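Local coordinates for iron-binding protein (Staphylococcus epidermidis, PDB 4M7O) that probably binds iron, perhaps as a chelate, outside the cell membrane as the solute-binding component of an ABC-type uptake system, at residues I29-E34 with S258-R263; L39-D44 with T130-Q135; E43-V48 with K60-F65; I173-K178 with K202-E207; N193-V198 with E207-R212. One frame throughout, in Å; residues are numbered along the deposited sequence.

Contact 1: residues I29-E34 with S258-R263; sequences IPSNTE and SRPGPR
The start of helix 30-38 meets the loop between helices 254-257 and 264-275 through a salt-bridge network in which Glu34 is shared by Arg259 and Arg263. Arg263 takes the carboxylate side-on, one nitrogen to each oxygen: Arg263 NE gives a nearly straight bond to Glu34 OE1 (2.9 Å, 174°) and NH2 another to Glu34 OE2 (2.8 Å). Both donors approach from above the carboxylate plane, the two flat groups being turned 42° against each other. Arg259 comes from another direction, Arg259 NH1 meeting Glu34 OE2 at 2.7 Å, nearly in line with the bond from CD to that oxygen. Pro30 CB lies over one face of the same guanidinium, 3.5 Å from Arg259 NH1. A water also joins Glu34 OE1 to the backbone N of Arg263. Below the charges, Glu34 CB rests on Pro262 CD (3.7 Å) and Ser31 CB packs against Pro260 O, where Pro260 centres an inverse gamma turn. Arg259 has further acidic partners in Asp53 and Glu256, and Tyr54 engages Arg263 in a cation-pi contact. With two arginines and a water around one buried carboxylate, Glu34 is probably kept ionised, and its negative charge probably offsets the repulsion between the two guanidinium groups.

Contact 2: residues L39-D44 with T130-Q135; sequences LGIGED and TDREKQ
Arg132 reaches the carbonyl of Leu39 by folding back twice: CG lies beside its own backbone N, and turns of -69° at chi2 and -73° at chi3 swing CD and then NE round toward the 39-44 loop. The facing Ile41 has CG1 between its backbone N and carbonyl carbon, which leaves CG2 beside the N, directed at the arginine. The guanidinium then grips a single oxygen side-on. Arg132 NH2 binds Leu39 O at 2.7 Å from within the carbonyl plane, and Arg132 NE binds the same oxygen at 2.9 Å, tilted 28° from that plane; both bonds are bent, as expected when two donors of one group converge on one acceptor. Ile41 CG2 sits over a face of the guanidinium, 3.5 Å from Arg132 NE, the two side chains sliding past each other in opposite directions. Further down, Ile41 CD1 touches Thr130 CB at 3.7 Å, while the hydroxyl of Thr130 is bonded to the carbonyl of Ile126 in the last turn of helix 116-129, which ends just before it. On the other flank Leu39 CD2 lies 3.9 Å from Gln135 CB, and Gln135 CG comes within 3.4 Å of Leu39 O. Gly40, with its positive phi, closes helix 30-38 in a Schellman motif, and the arginine thus binds a carbonyl at that helix's C-terminal end. Leu39 also packs on Ile126 of helix 116-129 and on Ala136 and Leu139 of helix 133-152, whereas Ile41 leans on Ile25 of strand 25-27, so the contact fits between two helices and the sheet.

Contact 3: residues E43-V48 with K60-F65; sequences EDIVGV and KGKKQF
Val46 O accepts the backbone N-H of Lys63 at 2.8 Å, the first of three bonds that zip the two segments together. Val48 continues the ladder in both directions: Val48 N gives to Lys63 O at 2.8 Å, and Val48 O takes Phe65 N, also at 2.8 Å. Between these bonds Gly47 CA lies 3.0 Å from Lys63 O in a CA-H...O contact, and Gln64 CA makes another to Val48 O. The register, Gly47 with Lys63 and Val48 with Gln64, is parallel, and it adds strand 63-65 as an outermost strand to the five-stranded parallel sheet, whose next member after strand 45-49 is strand 25-27. Gly47 leaves room for an aromatic neighbour: Phe65 CE2 presents the ring edge to Gly47 CA at 4.0 Å, and Phe65 also packs on Leu75 of helix 72-77. On the face where Val48 points, the long chain of Lys62 lies across both Val48 and Ile45. Lys62 CD is 3.5 Å from Val48 CG1, while Lys62 CE lies 3.8 Å from Ile45 CG2. A bend at chi4 (53°) then places NZ, which is hydrogen-bonded to the hydroxyl of Tyr37 and the carbonyl of Val58.

Contact 4: residues I173-K178 with K202-E207; sequences IYTAGK and KSVSKE
The ring of Tyr174 has Ser203 lying over one face: Ser203 CB sits above its centre, 3.8 Å from the centroid and 13° off the normal, a CH-pi contact. Ser203 N comes over the same ring, 3.3 Å from Tyr174 CD2, so that backbone and side chain together lie across the aromatic surface. Tyr174 and Ser203 form a non-hydrogen-bonded antiparallel pair, their alpha carbons only 4.1 Å apart. Next to it, Thr175 and Lys202 make the hydrogen-bonded pair: Thr175 N gives to Lys202 O at 2.9 Å, and Lys202 N returns a longer bond to Thr175 O. Strand 201-203 is thereby joined to strand 174-176, which pairs in turn with strand 162-168 of the mixed sheet. Beyond Ser203, Val204 N still reaches Ile173 O at 2.9 Å, and a water links Ile173 N with Val204 O. On the face opposite Tyr174, Thr175 CG2 meets Val204 CG1 at 3.8 Å; chi1 of -176° puts Thr175 OG1 anti to the backbone N and leaves CG2 between that N and the carbonyl carbon, and OG1 is bonded to the carbonyl of Met165. Ile173 CD1 touches Lys206 CG at 4.0 Å, while Phe195 and Ile209 adjoin Val204.

Contact 5: residues N193-V198 with E207-R212; sequences NSFDDV and ESIIKR
The loop 193-198 approaches helix 206-212 closest at Ser194 and Arg212, whose alpha carbons are 6.4 Å apart, and it folds there through an Asx turn at Asn193 followed by a type I turn from Phe195 to Val198. Arg212 carries most of the contact. Its CG lies beside the backbone N, and a bend at chi2 (-64°) directs CD toward the loop, where the guanidinium meets Asp197 tip to tip. The pairing is end-on, one nitrogen to each oxygen: Arg212 NH1 binds Asp197 OD2 at 2.6 Å, on the syn side but tilted out of the carboxylate plane, and Arg212 NH2 binds Asp197 OD1 at 2.9 Å from above that plane. Arg212 NH2 also gives to the backbone carbonyl, Ser194 O, at 2.8 Å and within the carbonyl plane. One face of the guanidinium lies flat on the ring of Phe195, with centres 4.4 Å apart and planes at 26°, and Arg212 CG adds a touch to Phe195 CZ at 3.6 Å. At the ring's edge Ser208 OG lies in plane, 3.9 Å from Phe195 CE1, and Ile209 CG1 packs against Phe195 CZ. Inside the loop, Asn193 OD1 accepts from Phe195 N at 2.8 Å, closing the Asx turn, while its ND2 is held by Ala176 and Asn183. Val204 also borders the Phe195 ring. Charge, carbonyl and aromatic face thus meet a single guanidinium at once, which fixes its rotation; the ion pair, with Asp197 exposed, is probably weakened by solvent.

Overall arrangement
Contacts 2 and 3 lie on the opposite side of the chain's centre from contacts 4 and 5, as expected of a bilobal solute-binding protein. Contacts 2 and 3 share Glu43 and Asp44, and their centres lie about 15 Å apart in the lobe of the parallel sheet; contact 3 also touches contact 1, where Thr33 packs on Val48. Contacts 4 and 5 form one unit in the other lobe, their centres about 7 Å apart, both using helix 206-212 and joined by a probable Lys178 N to Val198 O hydrogen bond. Contact 1 lies nearest the middle, about 7 Å from the chain's centre, and brings the loop before the last helix onto the first lobe. Centres of contacts 3 and 5 are about 44 Å apart.

Contact 1: residues I29-E34 with S258-R263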
# COMPACT_ATOMS: atom_id res chain seq x y z
N ILE A 29 -7.40 -8.95 4.30
CA ILE A 29 -6.96 -7.70 3.69
C ILE A 29 -6.66 -7.97 2.22
O ILE A 29 -6.18 -9.05 1.87
CB ILE A 29 -5.75 -7.08 4.48
CG1 ILE A 29 -5.63 -5.56 4.23
CG2 ILE A 29 -4.44 -7.81 4.14
CD1 ILE A 29 -4.92 -4.79 5.34
N PRO A 30 -6.99 -7.01 1.32
CA PRO A 30 -6.87 -7.37 -0.10
C PRO A 30 -5.47 -7.79 -0.54
O PRO A 30 -5.40 -8.73 -1.32
CB PRO A 30 -7.33 -6.09 -0.82
CG PRO A 30 -8.28 -5.44 0.18
CD PRO A 30 -7.62 -5.69 1.51
N SER A 31 -4.40 -7.18 -0.04
CA SER A 31 -3.06 -7.61 -0.46
C SER A 31 -2.82 -9.11 -0.18
O SER A 31 -2.29 -9.83 -1.04
CB SER A 31 -1.95 -6.75 0.17
OG SER A 31 -2.12 -6.65 1.57
N ASN A 32 -3.22 -9.57 1.00
CA ASN A 32 -3.18 -10.99 1.34
C ASN A 32 -3.93 -11.84 0.32
O ASN A 32 -3.41 -12.85 -0.16
CB ASN A 32 -3.78 -11.23 2.73
CG ASN A 32 -2.82 -10.87 3.85
OD1 ASN A 32 -1.69 -10.45 3.60
ND2 ASN A 32 -3.27 -11.03 5.10
N THR A 33 -5.13 -11.41 -0.03
CA THR A 33 -5.94 -12.18 -0.97
C THR A 33 -5.26 -12.25 -2.33
O THR A 33 -5.24 -13.31 -2.95
CB THR A 33 -7.32 -11.58 -1.14
OG1 THR A 33 -7.98 -11.53 0.14
CG2 THR A 33 -8.17 -12.42 -2.10
N GLU A 34 -4.68 -11.14 -2.78
CA GLU A 34 -4.04 -11.12 -4.09
C GLU A 34 -2.86 -12.08 -4.13
O GLU A 34 -2.65 -12.78 -5.12
CB GLU A 34 -3.59 -9.69 -4.44
CG GLU A 34 -4.74 -8.74 -4.71
CD GLU A 34 -4.28 -7.43 -5.35
OE1 GLU A 34 -3.35 -7.47 -6.20
OE2 GLU A 34 -4.86 -6.37 -5.01
N SER A 258 0.16 2.08 -2.93
CA SER A 258 1.10 1.47 -2.01
C SER A 258 0.61 0.12 -1.49
O SER A 258 1.13 -0.39 -0.50
CB SER A 258 1.43 2.41 -0.84
OG SER A 258 0.36 2.52 0.07
N ARG A 259 -0.39 -0.46 -2.15
CA ARG A 259 -0.89 -1.76 -1.70
C ARG A 259 0.23 -2.79 -1.83
O ARG A 259 0.75 -3.03 -2.93
CB ARG A 259 -2.10 -2.22 -2.52
CG ARG A 259 -2.65 -3.58 -2.07
CD ARG A 259 -3.85 -4.00 -2.89
NE ARG A 259 -5.00 -3.11 -2.71
CZ ARG A 259 -6.23 -3.39 -3.15
NH1 ARG A 259 -6.46 -4.52 -3.82
NH2 ARG A 259 -7.22 -2.54 -2.92
N PRO A 260 0.62 -3.40 -0.69
CA PRO A 260 1.78 -4.31 -0.73
C PRO A 260 1.45 -5.67 -1.35
O PRO A 260 1.63 -6.70 -0.69
CB PRO A 260 2.15 -4.45 0.75
CG PRO A 260 0.84 -4.22 1.49
CD PRO A 260 0.15 -3.15 0.69
N GLY A 261 1.00 -5.68 -2.60
CA GLY A 261 0.69 -6.92 -3.28
C GLY A 261 1.45 -7.10 -4.58
O GLY A 261 2.40 -6.37 -4.87
N PRO A 262 1.05 -8.09 -5.38
CA PRO A 262 1.74 -8.43 -6.62
C PRO A 262 1.64 -7.34 -7.69
O PRO A 262 2.37 -7.42 -8.67
CB PRO A 262 1.00 -9.68 -7.10
CG PRO A 262 0.41 -10.26 -5.84
CD PRO A 262 -0.01 -9.06 -5.07
N ARG A 263 0.76 -6.36 -7.52
CA ARG A 263 0.62 -5.31 -8.54
C ARG A 263 1.29 -3.98 -8.16
O ARG A 263 0.93 -2.93 -8.69
CB ARG A 263 -0.87 -5.11 -8.91
CG ARG A 263 -1.55 -6.37 -9.49
CD ARG A 263 -3.04 -6.14 -9.76
NE ARG A 263 -3.78 -5.86 -8.53
CZ ARG A 263 -4.72 -4.92 -8.40
NH1 ARG A 263 -5.06 -4.17 -9.44
NH2 ARG A 263 -5.33 -4.75 -7.24
O HOH W 1 -1.16 -5.77 -5.65

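Contact 2: residues L39-D44 with T130-Q135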
# COMPACT_ATOMS: atom_id res chain seq x y z
N LEU A 39 -0.27 -17.40 -5.59
CA LEU A 39 0.42 -18.60 -5.14
C LEU A 39 -0.29 -19.87 -5.61
O LEU A 39 0.22 -20.98 -5.42
CB LEU A 39 0.57 -18.62 -3.61
CG LEU A 39 1.48 -17.53 -3.03
CD1 LEU A 39 1.69 -17.73 -1.53
CD2 LEU A 39 2.81 -17.50 -3.75
N GLY A 40 -1.46 -19.70 -6.24
CA GLY A 40 -2.18 -20.82 -6.82
C GLY A 40 -3.18 -21.44 -5.85
O GLY A 40 -3.75 -22.49 -6.13
N ILE A 41 -3.42 -20.78 -4.73
CA ILE A 41 -4.33 -21.35 -3.73
C ILE A 41 -5.58 -20.52 -3.49
O ILE A 41 -6.17 -20.58 -2.41
CB ILE A 41 -3.60 -21.70 -2.40
CG1 ILE A 41 -2.91 -20.47 -1.80
CG2 ILE A 41 -2.57 -22.81 -2.61
CD1 ILE A 41 -2.16 -20.78 -0.51
N GLY A 42 -6.01 -19.76 -4.50
CA GLY A 42 -7.25 -19.01 -4.40
C GLY A 42 -8.45 -19.90 -4.14
O GLY A 42 -9.41 -19.50 -3.47
N GLU A 43 -8.39 -21.12 -4.67
CA GLU A 43 -9.48 -22.08 -4.48
C GLU A 43 -9.53 -22.65 -3.07
O GLU A 43 -10.40 -23.46 -2.76
CB GLU A 43 -9.35 -23.23 -5.49
CG GLU A 43 -9.23 -22.75 -6.93
N ASP A 44 -8.60 -22.24 -2.21
CA ASP A 44 -8.60 -22.74 -0.83
C ASP A 44 -9.12 -21.69 0.13
O ASP A 44 -9.12 -21.88 1.35
CB ASP A 44 -7.20 -23.23 -0.43
CG ASP A 44 -6.67 -24.34 -1.34
OD1 ASP A 44 -7.47 -25.21 -1.76
OD2 ASP A 44 -5.45 -24.34 -1.64
N THR A 130 2.23 -21.40 3.81
CA THR A 130 1.26 -22.23 3.09
C THR A 130 1.90 -23.33 2.26
O THR A 130 1.24 -23.92 1.41
CB THR A 130 0.43 -21.40 2.10
OG1 THR A 130 1.31 -20.78 1.14
CG2 THR A 130 -0.33 -20.31 2.82
N ASP A 131 3.19 -23.57 2.48
CA ASP A 131 3.92 -24.59 1.71
C ASP A 131 3.77 -24.35 0.21
O ASP A 131 3.50 -25.27 -0.56
CB ASP A 131 3.47 -26.00 2.09
CG ASP A 131 4.45 -27.07 1.65
OD1 ASP A 131 5.63 -26.74 1.41
OD2 ASP A 131 4.05 -28.25 1.56
N ARG A 132 3.93 -23.10 -0.21
CA ARG A 132 3.91 -22.75 -1.62
C ARG A 132 5.17 -21.97 -1.94
O ARG A 132 5.11 -20.94 -2.61
CB ARG A 132 2.66 -21.92 -1.94
CG ARG A 132 1.36 -22.61 -1.56
CD ARG A 132 1.08 -23.79 -2.46
NE ARG A 132 0.67 -23.35 -3.79
CZ ARG A 132 0.49 -24.15 -4.84
NH1 ARG A 132 0.69 -25.45 -4.73
NH2 ARG A 132 0.11 -23.64 -6.00
N GLU A 133 6.30 -22.46 -1.45
CA GLU A 133 7.57 -21.75 -1.52
C GLU A 133 8.05 -21.53 -2.96
O GLU A 133 8.51 -20.44 -3.31
CB GLU A 133 8.64 -22.47 -0.69
CG GLU A 133 8.32 -22.52 0.81
CD GLU A 133 9.44 -23.12 1.65
OE1 GLU A 133 9.80 -24.30 1.41
OE2 GLU A 133 9.95 -22.42 2.54
N LYS A 134 7.91 -22.56 -3.78
CA LYS A 134 8.24 -22.48 -5.20
C LYS A 134 7.46 -21.37 -5.89
O LYS A 134 8.02 -20.58 -6.65
CB LYS A 134 7.97 -23.82 -5.88
CG LYS A 134 8.07 -23.80 -7.39
N GLN A 135 6.16 -21.29 -5.60
CA GLN A 135 5.30 -20.29 -6.19
C GLN A 135 5.64 -18.89 -5.70
O GLN A 135 5.50 -17.91 -6.45
CB GLN A 135 3.82 -20.60 -5.89
CG GLN A 135 3.27 -21.87 -6.57
CD GLN A 135 3.69 -23.15 -5.87
OE1 GLN A 135 4.29 -23.13 -4.79
NE2 GLN A 135 3.37 -24.28 -6.50

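Contact 3: residues E43-V48 with K60-F65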
# COMPACT_ATOMS: atom_id res chain seq x y z
N GLU A 43 -8.39 -21.12 -4.67
CA GLU A 43 -9.48 -22.08 -4.48
C GLU A 43 -9.53 -22.65 -3.07
O GLU A 43 -10.40 -23.46 -2.76
CB GLU A 43 -9.35 -23.23 -5.49
CG GLU A 43 -9.23 -22.75 -6.93
N ASP A 44 -8.60 -22.24 -2.21
CA ASP A 44 -8.60 -22.74 -0.83
C ASP A 44 -9.12 -21.69 0.13
O ASP A 44 -9.12 -21.88 1.35
CB ASP A 44 -7.20 -23.23 -0.43
CG ASP A 44 -6.67 -24.34 -1.34
OD1 ASP A 44 -7.47 -25.21 -1.76
OD2 ASP A 44 -5.45 -24.34 -1.64
N ILE A 45 -9.58 -20.57 -0.42
CA ILE A 45 -10.03 -19.43 0.36
C ILE A 45 -11.54 -19.51 0.52
O ILE A 45 -12.26 -19.63 -0.48
CB ILE A 45 -9.65 -18.10 -0.36
CG1 ILE A 45 -8.13 -17.94 -0.42
CG2 ILE A 45 -10.24 -16.91 0.35
CD1 ILE A 45 -7.68 -16.80 -1.34
N VAL A 46 -12.02 -19.47 1.77
CA VAL A 46 -13.46 -19.58 2.02
C VAL A 46 -14.09 -18.23 2.37
O VAL A 46 -15.31 -18.07 2.31
CB VAL A 46 -13.81 -20.60 3.16
CG1 VAL A 46 -13.49 -22.00 2.72
CG2 VAL A 46 -13.04 -20.27 4.42
N GLY A 47 -13.24 -17.28 2.74
CA GLY A 47 -13.69 -15.96 3.15
C GLY A 47 -12.69 -14.87 2.79
O GLY A 47 -11.46 -15.08 2.81
N VAL A 48 -13.22 -13.70 2.44
CA VAL A 48 -12.37 -12.54 2.18
C VAL A 48 -12.99 -11.37 2.91
O VAL A 48 -14.01 -11.53 3.58
CB VAL A 48 -12.28 -12.24 0.67
CG1 VAL A 48 -11.50 -13.34 -0.03
CG2 VAL A 48 -13.68 -12.13 0.07
N LYS A 60 -17.21 -13.73 -5.05
CA LYS A 60 -18.23 -14.73 -5.38
C LYS A 60 -17.84 -16.12 -4.89
O LYS A 60 -16.71 -16.58 -5.08
CB LYS A 60 -18.51 -14.73 -6.88
CG LYS A 60 -19.00 -13.38 -7.40
CD LYS A 60 -19.32 -13.40 -8.89
N GLY A 61 -18.79 -16.80 -4.24
CA GLY A 61 -18.52 -18.11 -3.70
C GLY A 61 -17.63 -18.06 -2.47
O GLY A 61 -16.97 -19.05 -2.14
N LYS A 62 -17.62 -16.91 -1.78
CA LYS A 62 -16.87 -16.75 -0.53
C LYS A 62 -17.69 -16.05 0.55
O LYS A 62 -18.60 -15.28 0.22
CB LYS A 62 -15.58 -15.93 -0.77
CG LYS A 62 -14.65 -16.51 -1.83
CD LYS A 62 -13.26 -15.88 -1.75
CE LYS A 62 -12.34 -16.55 -2.76
NZ LYS A 62 -12.88 -16.56 -4.15
N LYS A 63 -17.37 -16.29 1.82
CA LYS A 63 -17.89 -15.49 2.92
C LYS A 63 -17.18 -14.12 2.92
O LYS A 63 -15.98 -14.04 2.65
CB LYS A 63 -17.64 -16.18 4.26
CG LYS A 63 -18.31 -17.53 4.41
CD LYS A 63 -19.81 -17.39 4.50
CE LYS A 63 -20.50 -18.71 4.21
NZ LYS A 63 -21.96 -18.62 4.46
N GLN A 64 -17.92 -13.06 3.23
CA GLN A 64 -17.35 -11.73 3.33
C GLN A 64 -17.34 -11.25 4.78
O GLN A 64 -18.35 -11.32 5.47
CB GLN A 64 -18.17 -10.75 2.51
CG GLN A 64 -18.02 -10.89 1.02
CD GLN A 64 -18.72 -9.77 0.30
OE1 GLN A 64 -18.44 -8.59 0.54
NE2 GLN A 64 -19.66 -10.13 -0.57
N PHE A 65 -16.19 -10.75 5.22
CA PHE A 65 -16.05 -10.28 6.59
C PHE A 65 -15.68 -8.81 6.62
O PHE A 65 -14.87 -8.34 5.80
CB PHE A 65 -15.00 -11.11 7.32
CG PHE A 65 -15.37 -12.56 7.43
CD1 PHE A 65 -16.27 -12.98 8.40
CD2 PHE A 65 -14.85 -13.50 6.55
CE1 PHE A 65 -16.64 -14.33 8.51
CE2 PHE A 65 -15.22 -14.85 6.66
CZ PHE A 65 -16.12 -15.26 7.63

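Contact 4: residues I173-K178 with K202-E207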
# COMPACT_ATOMS: atom_id res chain seq x y z
N ILE A 173 -1.25 19.47 8.02
CA ILE A 173 -0.71 18.79 6.84
C ILE A 173 0.34 17.79 7.30
O ILE A 173 1.20 18.11 8.12
CB ILE A 173 -0.04 19.80 5.91
CG1 ILE A 173 -1.04 20.89 5.54
CG2 ILE A 173 0.52 19.11 4.67
CD1 ILE A 173 -0.43 22.05 4.79
N TYR A 174 0.29 16.59 6.74
CA TYR A 174 1.28 15.57 7.06
C TYR A 174 2.01 15.14 5.81
O TYR A 174 1.42 15.02 4.74
CB TYR A 174 0.62 14.34 7.68
CG TYR A 174 0.32 14.49 9.16
CD1 TYR A 174 -0.71 15.32 9.61
CD2 TYR A 174 1.04 13.78 10.12
CE1 TYR A 174 -1.00 15.44 10.99
CE2 TYR A 174 0.74 13.89 11.50
CZ TYR A 174 -0.27 14.72 11.93
OH TYR A 174 -0.53 14.85 13.28
N THR A 175 3.30 14.87 5.96
CA THR A 175 4.07 14.36 4.85
C THR A 175 4.60 13.00 5.22
O THR A 175 4.48 12.58 6.36
CB THR A 175 5.24 15.27 4.50
OG1 THR A 175 5.90 14.75 3.33
CG2 THR A 175 6.22 15.34 5.64
N ALA A 176 5.19 12.33 4.23
CA ALA A 176 5.83 11.04 4.45
C ALA A 176 7.33 11.20 4.25
O ALA A 176 7.78 11.59 3.17
CB ALA A 176 5.28 10.01 3.49
N GLY A 177 8.10 10.91 5.29
CA GLY A 177 9.55 11.01 5.19
C GLY A 177 10.15 9.63 4.95
O GLY A 177 9.54 8.79 4.30
N LYS A 178 11.34 9.41 5.49
CA LYS A 178 12.00 8.12 5.35
C LYS A 178 11.25 7.02 6.09
O LYS A 178 10.37 7.31 6.91
CB LYS A 178 13.44 8.19 5.87
CG LYS A 178 14.43 8.71 4.83
CD LYS A 178 15.84 8.74 5.41
CE LYS A 178 16.89 8.54 4.32
NZ LYS A 178 16.79 9.56 3.24
N LYS A 202 4.81 12.64 9.51
CA LYS A 202 4.96 13.75 10.43
C LYS A 202 4.17 14.97 9.97
O LYS A 202 4.11 15.25 8.77
CB LYS A 202 6.44 14.13 10.59
CG LYS A 202 7.28 13.05 11.27
CD LYS A 202 6.69 12.69 12.65
CE LYS A 202 7.26 11.38 13.18
NZ LYS A 202 8.71 11.49 13.48
N SER A 203 3.58 15.70 10.90
CA SER A 203 3.00 17.00 10.53
C SER A 203 4.10 18.02 10.21
O SER A 203 5.15 18.06 10.86
CB SER A 203 2.10 17.53 11.63
OG SER A 203 2.86 17.92 12.75
N VAL A 204 3.84 18.85 9.20
CA VAL A 204 4.76 19.91 8.81
C VAL A 204 3.96 21.19 8.63
O VAL A 204 2.80 21.14 8.22
CB VAL A 204 5.50 19.56 7.50
CG1 VAL A 204 6.50 18.45 7.75
CG2 VAL A 204 4.50 19.13 6.41
N SER A 205 4.57 22.33 8.94
CA SER A 205 3.87 23.59 8.81
C SER A 205 3.88 24.06 7.35
O SER A 205 4.69 23.59 6.53
CB SER A 205 4.55 24.64 9.66
OG SER A 205 5.75 25.04 9.02
N LYS A 206 2.98 24.98 7.02
CA LYS A 206 2.94 25.53 5.68
C LYS A 206 4.24 26.26 5.41
O LYS A 206 4.77 26.19 4.30
CB LYS A 206 1.78 26.52 5.53
CG LYS A 206 0.41 25.91 5.31
CD LYS A 206 -0.60 27.03 5.08
CE LYS A 206 -1.61 27.14 6.21
NZ LYS A 206 -2.66 26.08 6.09
N GLU A 207 4.75 26.97 6.42
CA GLU A 207 5.99 27.74 6.27
C GLU A 207 7.12 26.80 5.88
O GLU A 207 7.92 27.11 5.00
CB GLU A 207 6.37 28.46 7.57
CG GLU A 207 5.55 29.70 7.90
O HOH W 2 0.28 21.68 9.05

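Contact 5: residues N193-V198 with E207-R212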
# COMPACT_ATOMS: atom_id res chain seq x y z
N ASN A 193 12.96 13.09 -1.85
CA ASN A 193 11.85 13.41 -0.97
C ASN A 193 12.14 14.75 -0.31
O ASN A 193 13.18 14.89 0.34
CB ASN A 193 11.71 12.30 0.07
CG ASN A 193 10.50 12.47 0.99
OD1 ASN A 193 10.04 13.59 1.24
ND2 ASN A 193 10.02 11.36 1.54
N SER A 194 11.25 15.73 -0.47
CA SER A 194 11.46 17.06 0.14
C SER A 194 11.73 16.96 1.64
O SER A 194 12.39 17.81 2.21
CB SER A 194 10.24 17.95 -0.06
OG SER A 194 10.14 18.42 -1.38
N PHE A 195 11.20 15.91 2.26
CA PHE A 195 11.36 15.71 3.69
C PHE A 195 12.06 14.40 4.03
O PHE A 195 11.58 13.61 4.85
CB PHE A 195 10.00 15.81 4.38
CG PHE A 195 9.50 17.22 4.49
CD1 PHE A 195 9.84 18.01 5.57
CD2 PHE A 195 8.72 17.78 3.49
CE1 PHE A 195 9.40 19.32 5.67
CE2 PHE A 195 8.27 19.09 3.58
CZ PHE A 195 8.61 19.86 4.67
N ASP A 196 13.22 14.18 3.41
CA ASP A 196 14.01 12.99 3.68
C ASP A 196 14.68 13.08 5.04
O ASP A 196 15.25 12.09 5.53
CB ASP A 196 15.04 12.73 2.57
CG ASP A 196 16.01 13.89 2.37
OD1 ASP A 196 16.06 14.81 3.22
OD2 ASP A 196 16.74 13.88 1.35
N ASP A 197 14.61 14.26 5.66
CA ASP A 197 15.17 14.49 6.99
C ASP A 197 14.26 14.03 8.13
O ASP A 197 14.69 14.01 9.29
CB ASP A 197 15.56 15.96 7.18
CG ASP A 197 14.38 16.92 7.04
OD1 ASP A 197 13.47 16.65 6.24
OD2 ASP A 197 14.38 17.96 7.74
N VAL A 198 13.02 13.66 7.83
CA VAL A 198 12.11 13.14 8.86
C VAL A 198 11.80 11.66 8.63
O VAL A 198 12.03 11.14 7.54
CB VAL A 198 10.80 13.95 8.94
CG1 VAL A 198 11.10 15.44 9.02
CG2 VAL A 198 9.91 13.65 7.74
N GLU A 207 4.75 26.97 6.42
CA GLU A 207 5.99 27.74 6.27
C GLU A 207 7.12 26.80 5.88
O GLU A 207 7.92 27.11 5.00
CB GLU A 207 6.37 28.46 7.57
CG GLU A 207 5.55 29.70 7.90
N SER A 208 7.15 25.65 6.54
CA SER A 208 8.16 24.63 6.32
C SER A 208 8.16 24.07 4.89
O SER A 208 9.22 23.91 4.28
CB SER A 208 7.96 23.50 7.33
OG SER A 208 9.13 22.73 7.50
N ILE A 209 6.97 23.76 4.37
CA ILE A 209 6.84 23.28 3.00
C ILE A 209 7.31 24.36 2.01
O ILE A 209 8.04 24.07 1.06
CB ILE A 209 5.39 22.88 2.67
CG1 ILE A 209 4.89 21.82 3.67
CG2 ILE A 209 5.28 22.33 1.26
CD1 ILE A 209 3.38 21.66 3.69
N ILE A 210 6.88 25.61 2.22
CA ILE A 210 7.25 26.71 1.33
C ILE A 210 8.76 26.86 1.27
O ILE A 210 9.33 27.03 0.20
CB ILE A 210 6.60 28.04 1.76
CG1 ILE A 210 5.11 28.03 1.41
CG2 ILE A 210 7.29 29.24 1.12
CD1 ILE A 210 4.30 29.06 2.17
N LYS A 211 9.41 26.77 2.43
CA LYS A 211 10.87 26.90 2.49
C LYS A 211 11.58 25.77 1.75
O LYS A 211 12.60 26.01 1.09
CB LYS A 211 11.33 26.98 3.94
CG LYS A 211 12.76 27.43 4.12
CD LYS A 211 13.10 27.47 5.59
CE LYS A 211 14.34 28.29 5.85
NZ LYS A 211 14.28 28.92 7.21
N ARG A 212 11.06 24.54 1.86
CA ARG A 212 11.65 23.39 1.17
C ARG A 212 11.50 23.51 -0.34
O ARG A 212 12.26 22.89 -1.10
CB ARG A 212 11.00 22.08 1.62
CG ARG A 212 11.26 21.71 3.06
CD ARG A 212 12.72 21.47 3.34
NE ARG A 212 12.97 21.30 4.77
CZ ARG A 212 13.09 20.13 5.38
NH1 ARG A 212 13.31 20.08 6.69
NH2 ARG A 212 13.01 19.00 4.68